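Local coordinates for protein ribonucleoside-diphosphate reductase (Pseudomonas aeruginosa, PDB 5IM3) that probably reduces ribonucleoside diphosphates to their deoxyribonucleotides for DNA synthesis, with thioredoxin as reductant, and binds dATP as an allosteric nucleotide, at residues Q320-V326 with Y345-F351; C373-T377 with I590-N595; C569-S573 with S727-L731; G832-Q836 with Y848-E853. All coordinates share one frame. Where two conformers were deposited one is given. Numbering follows the deposited sequence.

Contact 1: residues Q320-V326 with Y345-F351; sequences QIFFMRV and YNLLSSF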
loop_
_atom_site.group_PDB
_atom_site.type_symbol
_atom_site.label_atom_id
_atom_site.label_comp_id
_atom_site.label_asym_id
_atom_site.label_seq_id
_atom_site.Cartn_x
_atom_site.Cartn_y
_atom_site.Cartn_z
ATOM N N GLN A 320 -35.942 42.853 -21.480
ATOM C CA GLN A 320 -35.450 44.178 -21.844
ATOM C C GLN A 320 -35.809 45.217 -20.793
ATOM O O GLN A 320 -35.084 46.204 -20.626
ATOM C CB GLN A 320 -35.995 44.596 -23.210
ATOM C CG GLN A 320 -35.589 43.672 -24.345
ATOM C CD GLN A 320 -34.086 43.448 -24.407
ATOM O OE1 GLN A 320 -33.312 44.393 -24.554
ATOM N NE2 GLN A 320 -33.667 42.193 -24.278
ATOM N N ILE A 321 -36.920 45.020 -20.080
ATOM C CA ILE A 321 -37.257 45.917 -18.983
ATOM C C ILE A 321 -36.344 45.656 -17.793
ATOM O O ILE A 321 -36.001 46.583 -17.051
ATOM C CB ILE A 321 -38.750 45.765 -18.626
ATOM C CG1 ILE A 321 -39.603 46.495 -19.675
ATOM C CG2 ILE A 321 -39.043 46.288 -17.219
ATOM C CD1 ILE A 321 -41.104 46.323 -19.504
ATOM N N PHE A 322 -35.928 44.404 -17.596
ATOM C CA PHE A 322 -34.924 44.106 -16.581
ATOM C C PHE A 322 -33.646 44.896 -16.833
ATOM O O PHE A 322 -33.136 45.577 -15.937
ATOM C CB PHE A 322 -34.635 42.602 -16.555
ATOM C CG PHE A 322 -33.380 42.235 -15.810
ATOM C CD1 PHE A 322 -33.350 42.235 -14.425
ATOM C CD2 PHE A 322 -32.231 41.885 -16.500
ATOM C CE1 PHE A 322 -32.194 41.894 -13.741
ATOM C CE2 PHE A 322 -31.074 41.541 -15.824
ATOM C CZ PHE A 322 -31.056 41.544 -14.444
ATOM N N PHE A 323 -33.119 44.826 -18.058
ATOM C CA PHE A 323 -31.907 45.572 -18.376
ATOM C C PHE A 323 -32.128 47.069 -18.236
ATOM O O PHE A 323 -31.211 47.797 -17.839
ATOM C CB PHE A 323 -31.433 45.235 -19.794
ATOM C CG PHE A 323 -30.837 43.861 -19.929
ATOM C CD1 PHE A 323 -29.937 43.381 -18.990
ATOM C CD2 PHE A 323 -31.177 43.046 -20.999
ATOM C CE1 PHE A 323 -29.390 42.119 -19.111
ATOM C CE2 PHE A 323 -30.630 41.781 -21.126
ATOM C CZ PHE A 323 -29.734 41.318 -20.175
ATOM N N MET A 324 -33.335 47.545 -18.545
ATOM C CA MET A 324 -33.621 48.968 -18.415
ATOM C C MET A 324 -33.702 49.379 -16.948
ATOM O O MET A 324 -33.288 50.488 -16.590
ATOM C CB MET A 324 -34.919 49.307 -19.154
ATOM C CG MET A 324 -35.295 50.783 -19.139
ATOM S SD MET A 324 -34.052 51.852 -19.900
ATOM C CE MET A 324 -34.289 51.466 -21.634
ATOM N N ARG A 325 -34.222 48.503 -16.082
ATOM C CA ARG A 325 -34.239 48.809 -14.654
ATOM C C ARG A 325 -32.826 48.965 -14.114
ATOM O O ARG A 325 -32.540 49.890 -13.348
ATOM C CB ARG A 325 -34.971 47.725 -13.862
ATOM C CG ARG A 325 -34.488 47.663 -12.398
ATOM C CD ARG A 325 -35.335 46.783 -11.517
ATOM N NE ARG A 325 -35.145 45.358 -11.780
ATOM C CZ ARG A 325 -34.157 44.617 -11.286
ATOM N NH1 ARG A 325 -33.224 45.151 -10.506
ATOM N NH2 ARG A 325 -34.095 43.327 -11.581
ATOM N N VAL A 326 -31.938 48.036 -14.468
ATOM C CA VAL A 326 -30.566 48.109 -13.974
ATOM C C VAL A 326 -29.906 49.383 -14.475
ATOM O O VAL A 326 -29.231 50.094 -13.717
ATOM C CB VAL A 326 -29.776 46.855 -14.397
ATOM C CG1 VAL A 326 -28.357 46.899 -13.838
ATOM C CG2 VAL A 326 -30.491 45.598 -13.933
ATOM N N TYR A 345 -28.332 50.894 -20.816
ATOM C CA TYR A 345 -29.212 49.825 -21.273
ATOM C C TYR A 345 -28.675 49.177 -22.542
ATOM O O TYR A 345 -28.704 47.949 -22.681
ATOM C CB TYR A 345 -30.623 50.363 -21.508
ATOM C CG TYR A 345 -31.442 49.486 -22.427
ATOM C CD1 TYR A 345 -32.064 48.337 -21.952
ATOM C CD2 TYR A 345 -31.582 49.800 -23.772
ATOM C CE1 TYR A 345 -32.805 47.530 -22.792
ATOM C CE2 TYR A 345 -32.320 49.003 -24.619
ATOM C CZ TYR A 345 -32.931 47.870 -24.127
ATOM O OH TYR A 345 -33.667 47.079 -24.980
ATOM N N ASN A 346 -28.186 49.988 -23.484
ATOM C CA ASN A 346 -27.654 49.440 -24.726
ATOM C C ASN A 346 -26.442 48.558 -24.462
ATOM O O ASN A 346 -26.272 47.515 -25.104
ATOM C CB ASN A 346 -27.293 50.571 -25.685
ATOM C CG ASN A 346 -28.516 51.234 -26.287
ATOM O OD1 ASN A 346 -29.566 50.607 -26.441
ATOM N ND2 ASN A 346 -28.386 52.510 -26.634
ATOM N N LEU A 347 -25.586 48.957 -23.518
ATOM C CA LEU A 347 -24.405 48.158 -23.218
ATOM C C LEU A 347 -24.787 46.820 -22.594
ATOM O O LEU A 347 -24.195 45.784 -22.920
ATOM C CB LEU A 347 -23.470 48.933 -22.289
ATOM C CG LEU A 347 -22.048 48.377 -22.199
ATOM C CD1 LEU A 347 -21.304 48.602 -23.515
ATOM C CD2 LEU A 347 -21.293 48.995 -21.038
ATOM N N LEU A 348 -25.781 46.820 -21.704
ATOM C CA LEU A 348 -26.172 45.601 -21.005
ATOM C C LEU A 348 -26.967 44.661 -21.907
ATOM O O LEU A 348 -26.642 43.474 -22.016
ATOM C CB LEU A 348 -26.988 45.958 -19.760
ATOM C CG LEU A 348 -26.227 46.635 -18.617
ATOM C CD1 LEU A 348 -27.197 47.122 -17.554
ATOM C CD2 LEU A 348 -25.209 45.682 -18.005
ATOM N N SER A 349 -28.009 45.177 -22.561
ATOM C CA SER A 349 -28.898 44.338 -23.358
ATOM C C SER A 349 -28.205 43.719 -24.567
ATOM O O SER A 349 -28.691 42.711 -25.090
ATOM C CB SER A 349 -30.107 45.154 -23.824
ATOM O OG SER A 349 -29.700 46.284 -24.575
ATOM N N SER A 350 -27.098 44.298 -25.026
ATOM C CA SER A 350 -26.338 43.746 -26.139
ATOM C C SER A 350 -25.325 42.697 -25.705
ATOM O O SER A 350 -24.712 42.059 -26.568
ATOM C CB SER A 350 -25.603 44.864 -26.880
ATOM O OG SER A 350 -24.563 45.392 -26.079
ATOM N N PHE A 351 -25.129 42.515 -24.399
ATOM C CA PHE A 351 -24.148 41.592 -23.839
ATOM C C PHE A 351 -22.712 42.043 -24.083
ATOM O O PHE A 351 -21.781 41.247 -23.924
ATOM C CB PHE A 351 -24.330 40.165 -24.379
ATOM C CG PHE A 351 -25.700 39.575 -24.139
ATOM C CD1 PHE A 351 -26.631 40.210 -23.331
ATOM C CD2 PHE A 351 -26.048 38.368 -24.725
ATOM C CE1 PHE A 351 -27.879 39.655 -23.123
ATOM C CE2 PHE A 351 -27.295 37.811 -24.518
ATOM C CZ PHE A 351 -28.209 38.453 -23.717
#
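A helix-helix packing inside the all-alpha domain of the large subunit joins Gln320-Val326 to Tyr345-Phe351. The two helical segments run closer to antiparallel than parallel, at 132°, and their axes approach to 8.8 Å. Phe323 fills the middle. Its CB lies 3.8 Å from Tyr345 CD1, and its CD1 lies 4.0 Å from Leu348 CB. Ser349 CA sits over the face of the Phe323 ring, 4.0 Å from the centroid, as a CH-pi contact. This is an alpha-alpha pairing of the consecutive helices 319-330 and 337-349, joined by a short connection. The second helix finishes in a Schellman motif. Phe351 has positive phi there, and its N bonds back to Leu348 O at 3.0 Å. Its ring comes round so that CE1 is 3.9 Å from Phe323 CZ. Met324 packs on Tyr345: Met324 CE lies over the ring face, 3.9 Å from the centroid, and SD adds an oblique Met-aromatic contact. Farther along, Val326 CG1 meets Leu348 CD1 at 3.9 Å. The polar link is a weak hydrogen bond from Tyr345 OH to Gln320 OE1, 2.7 Å. Tyr345 OH also bonds Asp288 N, and Gln320 NE2 bonds Asp292.

Contact 2: residues C373-T377 with I590-N595; sequences CYLTT and ITLNTN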
loop_
_atom_site.group_PDB
_atom_site.type_symbol
_atom_site.label_atom_id
_atom_site.label_comp_id
_atom_site.label_asym_id
_atom_site.label_seq_id
_atom_site.Cartn_x
_atom_site.Cartn_y
_atom_site.Cartn_z
ATOM N N CYS A 373 -18.589 42.429 -2.063
ATOM C CA CYS A 373 -17.243 41.881 -1.912
ATOM C C CYS A 373 -16.427 42.836 -1.054
ATOM O O CYS A 373 -16.339 44.026 -1.370
ATOM C CB CYS A 373 -16.584 41.691 -3.290
ATOM S SG CYS A 373 -14.766 41.397 -3.345
ATOM N N TYR A 374 -15.831 42.324 0.026
ATOM C CA TYR A 374 -15.152 43.188 0.986
ATOM C C TYR A 374 -13.857 42.561 1.477
ATOM O O TYR A 374 -13.703 41.338 1.496
ATOM C CB TYR A 374 -16.038 43.485 2.206
ATOM C CG TYR A 374 -17.449 43.894 1.866
ATOM C CD1 TYR A 374 -17.771 45.222 1.631
ATOM C CD2 TYR A 374 -18.457 42.949 1.781
ATOM C CE1 TYR A 374 -19.064 45.593 1.321
ATOM C CE2 TYR A 374 -19.743 43.307 1.474
ATOM C CZ TYR A 374 -20.046 44.628 1.243
ATOM O OH TYR A 374 -21.338 44.968 0.936
ATOM N N LEU A 375 -12.932 43.429 1.895
ATOM C CA LEU A 375 -11.674 43.039 2.513
ATOM C C LEU A 375 -11.544 43.749 3.853
ATOM O O LEU A 375 -11.844 44.942 3.964
ATOM C CB LEU A 375 -10.460 43.387 1.635
ATOM C CG LEU A 375 -10.311 42.691 0.276
ATOM C CD1 LEU A 375 -11.250 43.279 -0.775
ATOM C CD2 LEU A 375 -8.862 42.782 -0.191
ATOM N N THR A 376 -11.092 43.016 4.868
ATOM C CA THR A 376 -10.909 43.563 6.203
ATOM C C THR A 376 -9.554 43.142 6.748
ATOM O O THR A 376 -8.917 42.210 6.251
ATOM C CB THR A 376 -12.001 43.098 7.177
ATOM O OG1 THR A 376 -11.798 41.716 7.501
ATOM C CG2 THR A 376 -13.391 43.281 6.576
ATOM N N THR A 377 -9.124 43.848 7.789
ATOM C CA THR A 377 -7.933 43.496 8.551
ATOM C C THR A 377 -8.309 43.499 10.025
ATOM O O THR A 377 -8.993 44.417 10.490
ATOM C CB THR A 377 -6.777 44.467 8.268
ATOM O OG1 THR A 377 -5.645 44.113 9.068
ATOM C CG2 THR A 377 -7.177 45.909 8.560
ATOM N N ILE A 590 -8.582 40.749 -5.939
ATOM C CA ILE A 590 -8.671 42.127 -5.469
ATOM C C ILE A 590 -7.480 42.419 -4.567
ATOM O O ILE A 590 -7.096 41.583 -3.741
ATOM C CB ILE A 590 -10.001 42.363 -4.726
ATOM C CG1 ILE A 590 -11.183 42.023 -5.640
ATOM C CG2 ILE A 590 -10.094 43.793 -4.225
ATOM C CD1 ILE A 590 -11.256 42.858 -6.912
ATOM N N THR A 591 -6.897 43.619 -4.723
ATOM C CA THR A 591 -5.737 44.036 -3.927
ATOM C C THR A 591 -5.958 45.497 -3.524
ATOM O O THR A 591 -5.459 46.423 -4.167
ATOM C CB THR A 591 -4.422 43.851 -4.688
ATOM O OG1 THR A 591 -4.470 44.572 -5.925
ATOM C CG2 THR A 591 -4.162 42.381 -4.975
ATOM N N LEU A 592 -6.708 45.692 -2.440
ATOM C CA LEU A 592 -7.050 47.013 -1.936
ATOM C C LEU A 592 -6.591 47.160 -0.488
ATOM O O LEU A 592 -6.491 46.178 0.252
ATOM C CB LEU A 592 -8.561 47.257 -2.026
ATOM C CG LEU A 592 -9.184 47.199 -3.423
ATOM C CD1 LEU A 592 -10.701 47.290 -3.326
ATOM C CD2 LEU A 592 -8.639 48.307 -4.311
ATOM N N ASN A 593 -6.323 48.404 -0.092
ATOM C CA ASN A 593 -5.874 48.695 1.263
ATOM C C ASN A 593 -7.003 48.518 2.274
ATOM O O ASN A 593 -8.181 48.723 1.972
ATOM C CB ASN A 593 -5.345 50.126 1.363
ATOM C CG ASN A 593 -4.076 50.341 0.567
ATOM O OD1 ASN A 593 -3.410 49.389 0.162
ATOM N ND2 ASN A 593 -3.728 51.604 0.347
ATOM N N THR A 594 -6.624 48.150 3.497
ATOM C CA THR A 594 -7.552 48.083 4.617
ATOM C C THR A 594 -6.892 48.674 5.852
ATOM O O THR A 594 -5.664 48.708 5.962
ATOM C CB THR A 594 -7.993 46.641 4.916
ATOM O OG1 THR A 594 -6.844 45.787 4.979
ATOM C CG2 THR A 594 -8.943 46.139 3.838
ATOM N N ASN A 595 -7.716 49.153 6.779
ATOM C CA ASN A 595 -7.209 49.582 8.076
ATOM C C ASN A 595 -8.375 49.687 9.053
ATOM O O ASN A 595 -9.499 49.265 8.764
ATOM C CB ASN A 595 -6.430 50.902 7.967
ATOM C CG ASN A 595 -7.293 52.067 7.515
ATOM O OD1 ASN A 595 -8.406 52.271 8.010
ATOM N ND2 ASN A 595 -6.772 52.847 6.578
#
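The contact between strand Cys373-Thr377 and the irregular segment Ile590-Asn595 is van der Waals throughout, part side chain on side chain and part side chain against backbone. Leu375 points toward the loop and sets CD1 3.7 Å from Ile590 CG2. Its CB is 3.8 Å from Thr594 CG2. Cys373 SG is a looser neighbour of Ile590 CG1, at 4.3 Å.

Side chain also meets backbone. Thr594 CG2 lies 3.1 Å from Leu375 O, and Thr377 CG2 rests 3.7 Å from Asn595 CA. No hydrogen bond crosses between the segments, so the loop lies against the strand without extending the sheet. The polar ends turn to other partners: Thr594 OG1 bonds His582, and Thr377 OG1 bonds Asp405.

Cys373 is disulfide-bonded to Cys602 of strand 600-608, outside the two segments. In this family such an active-site pair is oxidised as substrate is reduced. In relatives it is re-reduced by a cysteine pair of the C-terminal tail, which thioredoxin renews.

Strand 373-377 belongs to the ten-stranded alpha-beta barrel. It pairs parallel with strand 401-405 and antiparallel with strand 600-608, whose Ala600 and Cys602 also touch the Leu592 and Ile590 side chains.

Contact 3: residues C569-S573 with S727-L731; sequences CNLRS and SEKKL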
loop_
_atom_site.group_PDB
_atom_site.type_symbol
_atom_site.label_atom_id
_atom_site.label_comp_id
_atom_site.label_asym_id
_atom_site.label_seq_id
_atom_site.Cartn_x
_atom_site.Cartn_y
_atom_site.Cartn_z
ATOM N N CYS A 569 1.540 42.307 -4.712
ATOM C CA CYS A 569 0.294 43.020 -4.444
ATOM C C CYS A 569 0.548 44.405 -3.862
ATOM O O CYS A 569 -0.245 45.325 -4.088
ATOM C CB CYS A 569 -0.588 42.219 -3.485
ATOM S SG CYS A 569 -1.268 40.694 -4.158
ATOM N N ASN A 570 1.630 44.573 -3.103
ATOM C CA ASN A 570 1.897 45.851 -2.450
ATOM C C ASN A 570 2.792 46.755 -3.286
ATOM O O ASN A 570 2.527 47.957 -3.393
ATOM C CB ASN A 570 2.537 45.626 -1.075
ATOM C CG ASN A 570 1.512 45.417 0.019
ATOM O OD1 ASN A 570 0.934 46.375 0.532
ATOM N ND2 ASN A 570 1.283 44.162 0.388
ATOM N N LEU A 571 3.852 46.199 -3.877
ATOM C CA LEU A 571 4.772 47.009 -4.667
ATOM C C LEU A 571 4.103 47.574 -5.912
ATOM O O LEU A 571 4.512 48.631 -6.405
ATOM C CB LEU A 571 5.995 46.177 -5.056
ATOM C CG LEU A 571 6.952 45.855 -3.907
ATOM C CD1 LEU A 571 7.922 44.758 -4.299
ATOM C CD2 LEU A 571 7.709 47.105 -3.496
ATOM N N ARG A 572 3.081 46.898 -6.430
ATOM C CA ARG A 572 2.380 47.350 -7.623
ATOM C C ARG A 572 1.052 48.022 -7.306
ATOM O O ARG A 572 0.359 48.462 -8.228
ATOM C CB ARG A 572 2.148 46.172 -8.572
ATOM C CG ARG A 572 3.423 45.425 -8.939
ATOM C CD ARG A 572 3.186 44.444 -10.076
ATOM N NE ARG A 572 2.663 45.109 -11.262
ATOM C CZ ARG A 572 2.184 44.479 -12.328
ATOM N NH1 ARG A 572 2.161 43.154 -12.362
ATOM N NH2 ARG A 572 1.729 45.177 -13.362
ATOM N N SER A 573 0.685 48.116 -6.032
ATOM C CA SER A 573 -0.549 48.792 -5.663
ATOM C C SER A 573 -0.410 50.288 -5.930
ATOM O O SER A 573 0.583 50.895 -5.508
ATOM C CB SER A 573 -0.875 48.545 -4.193
ATOM O OG SER A 573 -2.025 49.270 -3.795
ATOM N N SER A 727 4.978 49.263 -13.117
ATOM C CA SER A 727 5.015 48.503 -11.870
ATOM C C SER A 727 5.780 47.196 -12.042
ATOM O O SER A 727 6.533 46.788 -11.150
ATOM C CB SER A 727 3.593 48.221 -11.383
ATOM O OG SER A 727 2.862 49.410 -11.166
ATOM N N GLU A 728 5.592 46.518 -13.179
ATOM C CA GLU A 728 6.326 45.282 -13.439
ATOM C C GLU A 728 7.828 45.524 -13.431
ATOM O O GLU A 728 8.590 44.729 -12.870
ATOM C CB GLU A 728 5.902 44.684 -14.782
ATOM C CG GLU A 728 4.571 43.962 -14.764
ATOM C CD GLU A 728 4.671 42.547 -14.224
ATOM O OE1 GLU A 728 4.220 41.612 -14.918
ATOM O OE2 GLU A 728 5.197 42.368 -13.105
ATOM N N LYS A 729 8.274 46.616 -14.056
ATOM C CA LYS A 729 9.704 46.894 -14.137
ATOM C C LYS A 729 10.305 47.094 -12.752
ATOM O O LYS A 729 11.345 46.511 -12.424
ATOM C CB LYS A 729 9.946 48.123 -15.015
ATOM C CG LYS A 729 9.662 47.890 -16.490
ATOM C CD LYS A 729 10.084 49.082 -17.336
ATOM C CE LYS A 729 10.049 48.746 -18.817
ATOM N NZ LYS A 729 10.583 49.850 -19.666
ATOM N N LYS A 730 9.661 47.917 -11.919
ATOM C CA LYS A 730 10.171 48.140 -10.570
ATOM C C LYS A 730 10.128 46.864 -9.742
ATOM O O LYS A 730 11.013 46.636 -8.911
ATOM C CB LYS A 730 9.377 49.250 -9.880
ATOM C CG LYS A 730 9.920 50.649 -10.141
ATOM C CD LYS A 730 9.140 51.707 -9.371
ATOM C CE LYS A 730 9.793 53.076 -9.486
ATOM N NZ LYS A 730 9.909 53.523 -10.902
ATOM N N LEU A 731 9.114 46.021 -9.955
ATOM C CA LEU A 731 9.050 44.752 -9.237
ATOM C C LEU A 731 10.272 43.893 -9.540
ATOM O O LEU A 731 10.834 43.259 -8.638
ATOM C CB LEU A 731 7.761 44.011 -9.601
ATOM C CG LEU A 731 7.577 42.610 -9.006
ATOM C CD1 LEU A 731 7.581 42.656 -7.486
ATOM C CD2 LEU A 731 6.292 41.974 -9.519
#
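This is a buried helix-end contact in the barrel domain, part apolar and part charged. The end of helix 566-571 and the turn after it pack against helix 724-735. Arg572, just past the helix end, is the main contributor. Its NE lies 3.3 Å from Ser727 CB, which sits at the edge of the guanidinium. Glu728 lies over one guanidinium face, and Arg572 NH1 is 3.2 Å from Glu728 OE2. This is a salt bridge by charge alone, because the oxygen is well out of the guanidinium plane. The hydrogen bond of NH1 goes instead to Gln867 O. The aliphatic part of the arginine is used too, with CD 4.0 Å from Leu731 CD2. Leu571 completes the apolar side: its CD1 is 3.8 Å from Leu731 CD1. Ser727 and Leu731 are one helical turn apart, so both can touch Arg572. Behind the contact, Cys569 and Asn570 of the first helix rest on Trp486 of strand 482-487, and Glu728 of the second touches Val742 and Lys868 in loops.

Contact 4: residues G832-Q836 with Y848-E853; sequences GSVQQ and YATAFE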
loop_
_atom_site.group_PDB
_atom_site.type_symbol
_atom_site.label_atom_id
_atom_site.label_comp_id
_atom_site.label_asym_id
_atom_site.label_seq_id
_atom_site.Cartn_x
_atom_site.Cartn_y
_atom_site.Cartn_z
ATOM N N GLY A 832 -16.638 14.251 -24.083
ATOM C CA GLY A 832 -16.379 15.494 -24.775
ATOM C C GLY A 832 -14.955 15.693 -25.245
ATOM O O GLY A 832 -14.700 16.637 -26.006
ATOM N N SER A 833 -14.018 14.848 -24.825
ATOM C CA SER A 833 -12.633 15.000 -25.253
ATOM C C SER A 833 -12.504 14.633 -26.727
ATOM O O SER A 833 -12.899 13.538 -27.139
ATOM C CB SER A 833 -11.715 14.127 -24.403
ATOM O OG SER A 833 -10.367 14.262 -24.817
ATOM N N VAL A 834 -11.962 15.559 -27.525
ATOM C CA VAL A 834 -11.685 15.288 -28.934
ATOM C C VAL A 834 -10.326 14.643 -29.133
ATOM O O VAL A 834 -10.014 14.204 -30.252
ATOM C CB VAL A 834 -11.765 16.570 -29.788
ATOM C CG1 VAL A 834 -13.190 17.098 -29.807
ATOM C CG2 VAL A 834 -10.792 17.633 -29.271
ATOM N N GLN A 835 -9.501 14.578 -28.093
ATOM C CA GLN A 835 -8.294 13.776 -28.159
ATOM C C GLN A 835 -8.656 12.323 -28.451
ATOM O O GLN A 835 -9.771 11.864 -28.186
ATOM C CB GLN A 835 -7.510 13.874 -26.848
ATOM C CG GLN A 835 -6.259 14.744 -26.924
ATOM C CD GLN A 835 -6.557 16.183 -27.299
ATOM O OE1 GLN A 835 -7.555 16.758 -26.866
ATOM N NE2 GLN A 835 -5.692 16.769 -28.119
ATOM N N GLN A 836 -7.696 11.604 -29.027
ATOM C CA GLN A 836 -7.814 10.165 -29.268
ATOM C C GLN A 836 -9.152 9.793 -29.908
ATOM O O GLN A 836 -9.749 8.759 -29.596
ATOM C CB GLN A 836 -7.579 9.370 -27.977
ATOM C CG GLN A 836 -8.674 9.468 -26.921
ATOM C CD GLN A 836 -8.389 8.579 -25.722
ATOM O OE1 GLN A 836 -7.478 7.750 -25.754
ATOM N NE2 GLN A 836 -9.169 8.747 -24.657
ATOM N N TYR A 848 -9.508 22.390 -29.313
ATOM C CA TYR A 848 -10.550 21.992 -28.379
ATOM C C TYR A 848 -10.011 21.083 -27.284
ATOM O O TYR A 848 -10.735 20.260 -26.725
ATOM C CB TYR A 848 -11.712 21.357 -29.132
ATOM C CG TYR A 848 -12.436 22.418 -29.913
ATOM C CD1 TYR A 848 -13.430 23.172 -29.324
ATOM C CD2 TYR A 848 -12.081 22.712 -31.215
ATOM C CE1 TYR A 848 -14.076 24.164 -30.018
ATOM C CE2 TYR A 848 -12.721 23.700 -31.917
ATOM C CZ TYR A 848 -13.718 24.428 -31.315
ATOM O OH TYR A 848 -14.366 25.421 -32.012
ATOM N N ALA A 849 -8.738 21.261 -26.950
ATOM C CA ALA A 849 -8.204 20.644 -25.755
ATOM C C ALA A 849 -8.936 21.201 -24.544
ATOM O O ALA A 849 -9.309 22.373 -24.503
ATOM C CB ALA A 849 -6.706 20.904 -25.644
ATOM N N THR A 850 -9.168 20.334 -23.569
ATOM C CA THR A 850 -9.906 20.670 -22.366
ATOM C C THR A 850 -8.945 21.154 -21.271
ATOM O O THR A 850 -7.724 21.125 -21.426
ATOM C CB THR A 850 -10.761 19.454 -21.984
ATOM O OG1 THR A 850 -12.091 19.648 -22.482
ATOM C CG2 THR A 850 -10.802 19.195 -20.490
ATOM N N ALA A 851 -9.505 21.646 -20.163
ATOM C CA ALA A 851 -8.694 22.231 -19.100
ATOM C C ALA A 851 -7.622 21.273 -18.586
ATOM O O ALA A 851 -6.495 21.688 -18.304
ATOM C CB ALA A 851 -9.598 22.674 -17.953
ATOM N N PHE A 852 -7.955 19.987 -18.438
ATOM C CA PHE A 852 -6.996 19.037 -17.885
ATOM C C PHE A 852 -6.037 18.469 -18.922
ATOM O O PHE A 852 -5.120 17.732 -18.547
ATOM C CB PHE A 852 -7.725 17.887 -17.189
ATOM C CG PHE A 852 -8.009 18.156 -15.743
ATOM C CD1 PHE A 852 -6.971 18.267 -14.835
ATOM C CD2 PHE A 852 -9.308 18.299 -15.289
ATOM C CE1 PHE A 852 -7.216 18.519 -13.507
ATOM C CE2 PHE A 852 -9.563 18.549 -13.956
ATOM C CZ PHE A 852 -8.516 18.661 -13.064
ATOM N N GLU A 853 -6.215 18.788 -20.205
ATOM C CA GLU A 853 -5.265 18.379 -21.236
ATOM C C GLU A 853 -4.609 19.586 -21.898
ATOM O O GLU A 853 -4.087 19.478 -23.008
ATOM C CB GLU A 853 -5.937 17.469 -22.273
ATOM C CG GLU A 853 -7.394 17.784 -22.586
ATOM C CD GLU A 853 -8.175 16.591 -23.095
ATOM O OE1 GLU A 853 -7.887 15.453 -22.666
ATOM O OE2 GLU A 853 -9.095 16.794 -23.908
HETATM O O HOH W 1 -10.509 17.396 -25.966
#
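Glu853 and Gln835 have the most surface buried here, followed closely by Tyr848 and Val834. Glu853 reaches back across the gap between the two loops. Its OE2 accepts a hydrogen bond from Ser833 OG at 3.0 Å. Gln835 OE1 is also near Glu853 OE2, at 3.3 Å, but both atoms are acceptors and no bond forms. The Gln835 amide turns to helix 842-847, where NE2 bonds Lys845 O. The segments lie in the loops that precede and follow that short helix in the barrel domain, and the contact brings its two flanks together. A water lies between the two loops. It accepts from Val834 N at 2.8 Å and lies within hydrogen-bonding distance of Tyr848 O, 3.0 Å, and Glu853 OE2, 2.6 Å. On the apolar side, Val834 CG2 packs 3.8 Å from Tyr848 CB. The Tyr848 ring leads away from this loop to stack on Tyr670, and its OH bonds Asp812. Asn791 ND2 bonds both Gly832 O and Tyr848 O, joining the two loops from outside.

In the fold
Contacts 2 and 3 are neighbours in the barrel domain. Their centres are 18 Å apart, and they touch where Thr591 CG2 meets Cys569 SG at 3.4 Å. Their segments alternate along the chain, so together they tie distant parts of the barrel sequence. Contact 2 holds one cysteine of the disulfide. The side chain of Thr377 is about 9 Å from that of Asp380, a dATP-binding residue, and about 12 Å from a bound dATP. Contact 1 belongs to the all-alpha domain; its nearest atoms are about 16 Å from contact 2. Contact 4 is a local closure, about 22 Å from contact 2 between nearest atoms, and lies across the chain's centre from contact 1. Contacts 1, 3 and 4 are away from the dATP sites and the disulfide.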